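Local coordinates for ThiJ/PfpI family protein (Francisella tularensis subsp. novicida, PDB 4P5P), which probably has glyoxalase III activity, as a stress-response protein of the DJ-1/PfpI family that is also regarded as a cysteine protease and virulence factor, at residues N81-L85 / R86-I90; A112-H115 / S116-D120. All coordinates share one frame; numbering follows the deposited sequence.

Contact 1: N81-L85 / R86-I90; sequences NSTSL and RDVNI
Ser84 and Arg86 meet in an ST turn, the Ser84 OG accepting the backbone N-H of Arg86 two residues on, where the outermost strand 83-84 of the flavodoxin-like sheet runs into a short 3-10 segment. The bond measures 3.1 Å from Arg86 N to Ser84 OG, with 156° at the hydrogen. The same hydroxyl also bonds to Ile47 O, so two hydrogen bonds hold this oxygen. Over it folds the Arg86 side chain: CG sits between the backbone N and the carbonyl carbon (chi1 77°), and a second bend further out, at chi3, turns the chain back. Ser84 OG consequently lies over the centre of one guanidinium face, 3.2 Å from its plane; its approach to NH1 has a poor angle and does not amount to a hydrogen bond. The backbone makes the turn compact. Asp87 N reaches Ser84 O at 3.0 Å, while the longer Val88 N to Leu85 O contact of 3.4 Å is weak, though almost straight at 175°. The Leu85 side chain packs on Leu5, Val7 and Val45 of the sheet and on Ile114 of helix 112-123. The Thr83 methyl CG2 is 4.1 Å from both Asp87 CB and Val88 CG1, its side chain running askew to theirs. A water bridges Ser84 and Asp87, accepting from Ser84 N at 2.9 Å and donating to Asp87 OD2 at 2.6 Å.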
ATOM      1  N   ASN A  81     -10.528   1.921  15.565  1.00 12.95           N
ATOM      2  CA  ASN A  81     -10.279   3.308  15.963  1.00 12.32           C
ATOM      3  C   ASN A  81      -8.906   3.749  15.481  1.00 12.21           C
ATOM      4  O   ASN A  81      -8.056   4.152  16.269  1.00 14.77           O
ATOM      5  CB  ASN A  81     -10.369   3.469  17.493  1.00 12.51           C
ATOM      6  CG  ASN A  81     -11.791   3.394  18.008  1.00 13.61           C
ATOM      7  OD1 ASN A  81     -12.681   4.119  17.542  1.00 14.45           O
ATOM      8  ND2 ASN A  81     -12.014   2.515  18.976  1.00 13.78           N
ATOM      9  N   SER A  82      -8.685   3.682  14.181  1.00 11.59           N
ATOM     10  CA  SER A  82      -7.378   4.035  13.649  1.00 10.93           C
ATOM     11  C   SER A  82      -7.119   5.536  13.691  1.00 11.37           C
ATOM     12  O   SER A  82      -8.033   6.366  13.613  1.00 12.44           O
ATOM     13  CB  SER A  82      -7.222   3.526  12.216  1.00 11.34           C
ATOM     14  OG  SER A  82      -8.021   4.227  11.290  1.00 11.01           O
ATOM     15  N   THR A  83      -5.844   5.861  13.808  1.00 11.23           N
ATOM     16  CA  THR A  83      -5.363   7.214  13.614  1.00 11.82           C
ATOM     17  C   THR A  83      -5.363   7.548  12.115  1.00 10.56           C
ATOM     18  O   THR A  83      -5.080   6.682  11.273  1.00 10.47           O
ATOM     19  CB  THR A  83      -3.959   7.353  14.210  1.00 13.55           C
ATOM     20  OG1 THR A  83      -4.012   7.035  15.606  1.00 13.94           O
ATOM     21  CG2 THR A  83      -3.413   8.753  14.015  1.00 13.66           C
ATOM     22  N   SER A  84      -5.706   8.790  11.778  1.00 10.70           N
ATOM     23  CA  SER A  84      -5.644   9.260  10.404  1.00 11.09           C
ATOM     24  C   SER A  84      -4.212   9.633  10.013  1.00 11.19           C
ATOM     25  O   SER A  84      -3.434  10.140  10.829  1.00 11.63           O
ATOM     26  CB  SER A  84      -6.552  10.476  10.205  1.00 12.19           C
ATOM     27  OG  SER A  84      -6.327  11.064   8.928  1.00 14.58           O
ATOM     28  N   LEU A  85      -3.882   9.397   8.750  1.00 12.46           N
ATOM     29  CA  LEU A  85      -2.622   9.845   8.173  1.00 12.48           C
ATOM     30  C   LEU A  85      -2.365  11.334   8.428  1.00 13.59           C
ATOM     31  O   LEU A  85      -1.232  11.748   8.643  1.00 14.93           O
ATOM     32  CB  LEU A  85      -2.623   9.557   6.672  1.00 12.19           C
ATOM     33  CG  LEU A  85      -1.358   9.906   5.890  1.00 12.39           C
ATOM     34  CD1 LEU A  85      -0.189   9.047   6.327  1.00 13.67           C
ATOM     35  CD2 LEU A  85      -1.619   9.770   4.396  1.00 12.66           C
ATOM     36  N   ARG A  86      -3.414  12.141   8.418  1.00 13.50           N
ATOM     37  CA  ARG A  86      -3.226  13.584   8.591  1.00 14.81           C
ATOM     38  C   ARG A  86      -2.668  13.933   9.964  1.00 15.73           C
ATOM     39  O   ARG A  86      -2.172  15.042  10.154  1.00 16.47           O
ATOM     40  CB  ARG A  86      -4.534  14.338   8.373  1.00 17.38           C
ATOM     41  CG  ARG A  86      -5.507  14.260   9.524  1.00 19.48           C
ATOM     42  CD  ARG A  86      -6.836  14.980   9.215  1.00 23.73           C
ATOM     43  NE  ARG A  86      -7.588  14.287   8.184  1.00 25.11           N
ATOM     44  CZ  ARG A  86      -8.514  13.349   8.399  1.00 26.36           C
ATOM     45  NH1 ARG A  86      -8.870  12.973   9.627  1.00 27.92           N
ATOM     46  NH2 ARG A  86      -9.099  12.786   7.362  1.00 24.11           N
ATOM     47  N   ASP A  87      -2.749  13.009  10.919  1.00 15.32           N
ATOM     48  CA  ASP A  87      -2.373  13.337  12.291  1.00 15.64           C
ATOM     49  C   ASP A  87      -1.019  12.832  12.734  1.00 17.05           C
ATOM     50  O   ASP A  87      -0.620  13.073  13.873  1.00 18.22           O
ATOM     51  CB  ASP A  87      -3.442  12.829  13.245  1.00 18.88           C
ATOM     52  CG  ASP A  87      -4.728  13.646  13.153  1.00 22.28           C
ATOM     53  OD1 ASP A  87      -4.664  14.877  12.916  1.00 23.86           O
ATOM     54  OD2 ASP A  87      -5.809  13.067  13.326  1.00 24.43           O
ATOM     55  N   VAL A  88      -0.274  12.192  11.848  1.00 17.18           N
ATOM     56  CA  VAL A  88       1.045  11.713  12.236  1.00 18.10           C
ATOM     57  C   VAL A  88       2.117  12.661  11.740  1.00 18.08           C
ATOM     58  O   VAL A  88       1.940  13.362  10.744  1.00 18.01           O
ATOM     59  CB  VAL A  88       1.324  10.294  11.714  1.00 22.92           C
ATOM     60  CG1 VAL A  88       0.325   9.328  12.314  1.00 23.71           C
ATOM     61  CG2 VAL A  88       1.274  10.258  10.213  1.00 24.65           C
ATOM     62  N   ASN A  89       3.222  12.693  12.469  1.00 18.10           N
ATOM     63  CA  ASN A  89       4.389  13.436  12.035  1.00 17.93           C
ATOM     64  C   ASN A  89       5.352  12.510  11.328  1.00 17.73           C
ATOM     65  O   ASN A  89       6.015  11.679  11.950  1.00 17.86           O
ATOM     66  CB  ASN A  89       5.084  14.116  13.204  1.00 20.99           C
ATOM     67  CG  ASN A  89       6.077  15.161  12.745  1.00 24.06           C
ATOM     68  OD1 ASN A  89       6.771  14.970  11.750  1.00 22.87           O
ATOM     69  ND2 ASN A  89       6.126  16.287  13.452  1.00 27.13           N
ATOM     70  N   ILE A  90       5.450  12.695  10.016  1.00 17.03           N
ATOM     71  CA  ILE A  90       6.237  11.820   9.161  1.00 16.93           C
ATOM     72  C   ILE A  90       7.733  11.810   9.513  1.00 18.04           C
ATOM     73  O   ILE A  90       8.426  10.829   9.237  1.00 19.20           O
ATOM     74  CB  ILE A  90       6.043  12.223   7.687  1.00 16.06           C
ATOM     75  CG1 ILE A  90       6.539  11.138   6.742  1.00 16.08           C
ATOM     76  CG2 ILE A  90       6.701  13.580   7.404  1.00 17.12           C
ATOM     77  CD1 ILE A  90       5.842   9.792   6.889  1.00 15.76           C
TER
HETATM   78  O   HOH W   1      -6.553  10.592  13.907  1.00 22.88           O

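Contact 2: A112-H115 / S116-D120; sequences ANIH and SKVLD
Asn113 with Lys117 and Ile114 with Val118 are local i, i+4 pairs in the first turns of helix 112-123, on the part of the helix that faces the central sheet and the loop after strand 83-84. In each pair the side chains lie alongside one another and point the same way. The polar pair is joined by Lys117 NZ donating to Asn113 OD1 at 2.8 Å, in the carbonyl plane and on a lone pair. Lys117 reaches that position with an extended chain that bends only at its end (chi4 53°), and on the way its CG passes 3.2 Å from Asn113 O. Lys117 is buried, and the amide oxygen gives its ammonium group a well-directed acceptor. The helix links the parallel neighbours 95-98 and 127-130 in a beta-alpha-beta crossover of the flavodoxin-like fold. Ile114 and Val118 pack on Phe98 of the first of these strands, with their CG2 methyls 4.0 Å apart. Regular backbone bonds set this spacing, among them Val118 N to Ile114 O at 2.9 Å and Lys117 N to Asn113 O, also 2.9 Å. Elsewhere on the helix His115 has its NE2 bonded to Pro109 O, and Leu119 has its CG 3.3 Å from His115 O and its N bonded to that same oxygen at 3.2 Å.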
ATOM      1  N   ALA A 112      -3.583  14.593  -0.387  1.00 12.41           N
ATOM      2  CA  ALA A 112      -2.505  15.559  -0.193  1.00 12.75           C
ATOM      3  C   ALA A 112      -1.482  15.095   0.837  1.00 11.91           C
ATOM      4  O   ALA A 112      -0.292  15.345   0.690  1.00 12.66           O
ATOM      5  CB  ALA A 112      -3.074  16.880   0.209  1.00 13.98           C
ATOM      6  N   ASN A 113      -1.937  14.443   1.893  1.00 10.69           N
ATOM      7  CA  ASN A 113      -1.016  13.979   2.909  1.00 11.22           C
ATOM      8  C   ASN A 113      -0.132  12.858   2.393  1.00 10.66           C
ATOM      9  O   ASN A 113       1.033  12.772   2.783  1.00 11.25           O
ATOM     10  CB  ASN A 113      -1.766  13.531   4.160  1.00 11.86           C
ATOM     11  CG  ASN A 113      -2.109  14.687   5.071  1.00 14.03           C
ATOM     12  OD1 ASN A 113      -1.273  15.149   5.854  1.00 15.86           O
ATOM     13  ND2 ASN A 113      -3.332  15.176   4.964  1.00 15.50           N
ATOM     14  N   ILE A 114      -0.668  12.001   1.524  1.00  9.51           N
ATOM     15  CA  ILE A 114       0.191  11.007   0.905  1.00 10.13           C
ATOM     16  C   ILE A 114       1.282  11.722   0.105  1.00 10.10           C
ATOM     17  O   ILE A 114       2.469  11.412   0.222  1.00 10.44           O
ATOM     18  CB  ILE A 114      -0.599  10.051  -0.004  1.00 11.48           C
ATOM     19  CG1 ILE A 114      -1.425   9.092   0.836  1.00 11.30           C
ATOM     20  CG2 ILE A 114       0.351   9.261  -0.911  1.00 11.63           C
ATOM     21  CD1 ILE A 114      -2.242   8.088  -0.007  1.00 11.38           C
ATOM     22  N   HIS A 115       0.886  12.697  -0.700  1.00 11.21           N
ATOM     23  CA  HIS A 115       1.861  13.389  -1.551  1.00 12.00           C
ATOM     24  C   HIS A 115       2.980  14.023  -0.735  1.00 11.83           C
ATOM     25  O   HIS A 115       4.159  13.800  -1.017  1.00 12.85           O
ATOM     26  CB  HIS A 115       1.184  14.477  -2.395  1.00 12.19           C
ATOM     27  CG  HIS A 115       0.123  13.967  -3.323  1.00 12.85           C
ATOM     28  ND1 HIS A 115      -0.723  14.810  -4.014  1.00 12.83           N
ATOM     29  CD2 HIS A 115      -0.248  12.704  -3.655  1.00 12.11           C
ATOM     30  CE1 HIS A 115      -1.554  14.088  -4.749  1.00 13.65           C
ATOM     31  NE2 HIS A 115      -1.296  12.811  -4.537  1.00 12.24           N
ATOM     32  N   SER A 116       2.629  14.782   0.302  1.00 12.55           N
ATOM     33  CA  SER A 116       3.643  15.486   1.084  1.00 12.38           C
ATOM     34  C   SER A 116       4.479  14.523   1.936  1.00 12.36           C
ATOM     35  O   SER A 116       5.693  14.703   2.067  1.00 13.83           O
ATOM     36  CB  SER A 116       3.012  16.569   1.973  1.00 12.05           C
ATOM     37  OG  SER A 116       2.088  16.053   2.898  1.00 13.51           O
ATOM     38  N   LYS A 117       3.868  13.468   2.468  1.00 12.30           N
ATOM     39  CA  LYS A 117       4.622  12.588   3.351  1.00 12.18           C
ATOM     40  C   LYS A 117       5.543  11.663   2.570  1.00 11.75           C
ATOM     41  O   LYS A 117       6.648  11.358   3.034  1.00 11.93           O
ATOM     42  CB  LYS A 117       3.668  11.794   4.253  1.00 13.79           C
ATOM     43  CG  LYS A 117       3.005  12.722   5.280  1.00 15.47           C
ATOM     44  CD  LYS A 117       1.932  12.055   6.130  1.00 16.23           C
ATOM     45  CE  LYS A 117       1.531  12.929   7.332  1.00 16.51           C
ATOM     46  NZ  LYS A 117       1.130  14.321   6.968  1.00 18.27           N
ATOM     47  N   VAL A 118       5.108  11.228   1.393  1.00 12.03           N
ATOM     48  CA  VAL A 118       6.000  10.430   0.532  1.00 12.19           C
ATOM     49  C   VAL A 118       7.197  11.293   0.130  1.00 13.70           C
ATOM     50  O   VAL A 118       8.330  10.814   0.172  1.00 13.57           O
ATOM     51  CB  VAL A 118       5.270   9.882  -0.712  1.00 12.10           C
ATOM     52  CG1 VAL A 118       6.261   9.249  -1.702  1.00 13.34           C
ATOM     53  CG2 VAL A 118       4.239   8.834  -0.304  1.00 13.25           C
ATOM     54  N   LEU A 119       6.959  12.564  -0.229  1.00 14.84           N
ATOM     55  CA  LEU A 119       8.069  13.480  -0.529  1.00 15.55           C
ATOM     56  C   LEU A 119       9.052  13.596   0.620  1.00 16.65           C
ATOM     57  O   LEU A 119      10.261  13.637   0.409  1.00 17.31           O
ATOM     58  CB  LEU A 119       7.557  14.888  -0.865  1.00 15.75           C
ATOM     59  CG  LEU A 119       6.974  15.070  -2.245  1.00 17.50           C
ATOM     60  CD1 LEU A 119       6.352  16.448  -2.318  1.00 17.32           C
ATOM     61  CD2 LEU A 119       8.050  14.900  -3.333  1.00 18.73           C
ATOM     62  N   ASP A 120       8.542  13.667   1.842  1.00 15.77           N
ATOM     63  CA  ASP A 120       9.420  13.811   2.986  1.00 15.97           C
ATOM     64  C   ASP A 120      10.323  12.581   3.141  1.00 15.86           C
ATOM     65  O   ASP A 120      11.533  12.704   3.323  1.00 17.22           O
ATOM     66  CB  ASP A 120       8.598  14.048   4.256  1.00 17.12           C
ATOM     67  CG  ASP A 120       9.460  14.411   5.445  1.00 20.94           C
ATOM     68  OD1 ASP A 120      10.083  13.488   6.012  1.00 22.48           O
ATOM     69  OD2 ASP A 120       9.508  15.613   5.806  1.00 22.66           O
TER

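From the N terminus, the chain leaves helix 73-80 and makes contact 1, a tight turn between the edge strand 83-84 and the loop leading to strand 95-98. It then passes through that strand and helix 104-107 before contact 2 forms within helix 112-123. The two are in series, neither nesting nor crossing, with centres about 13 Å apart, and they touch in space. Leu85 CD2 meets Ile114 CG1 at 3.6 Å, Leu85 O approaches Lys117 CE at 3.3 Å, and Ile90 CG2 packs against Asp120 CG at 3.5 Å. Leu85 and the loop to Ile90 thus lie against the helix, joining it to the edge-strand side of the sheet.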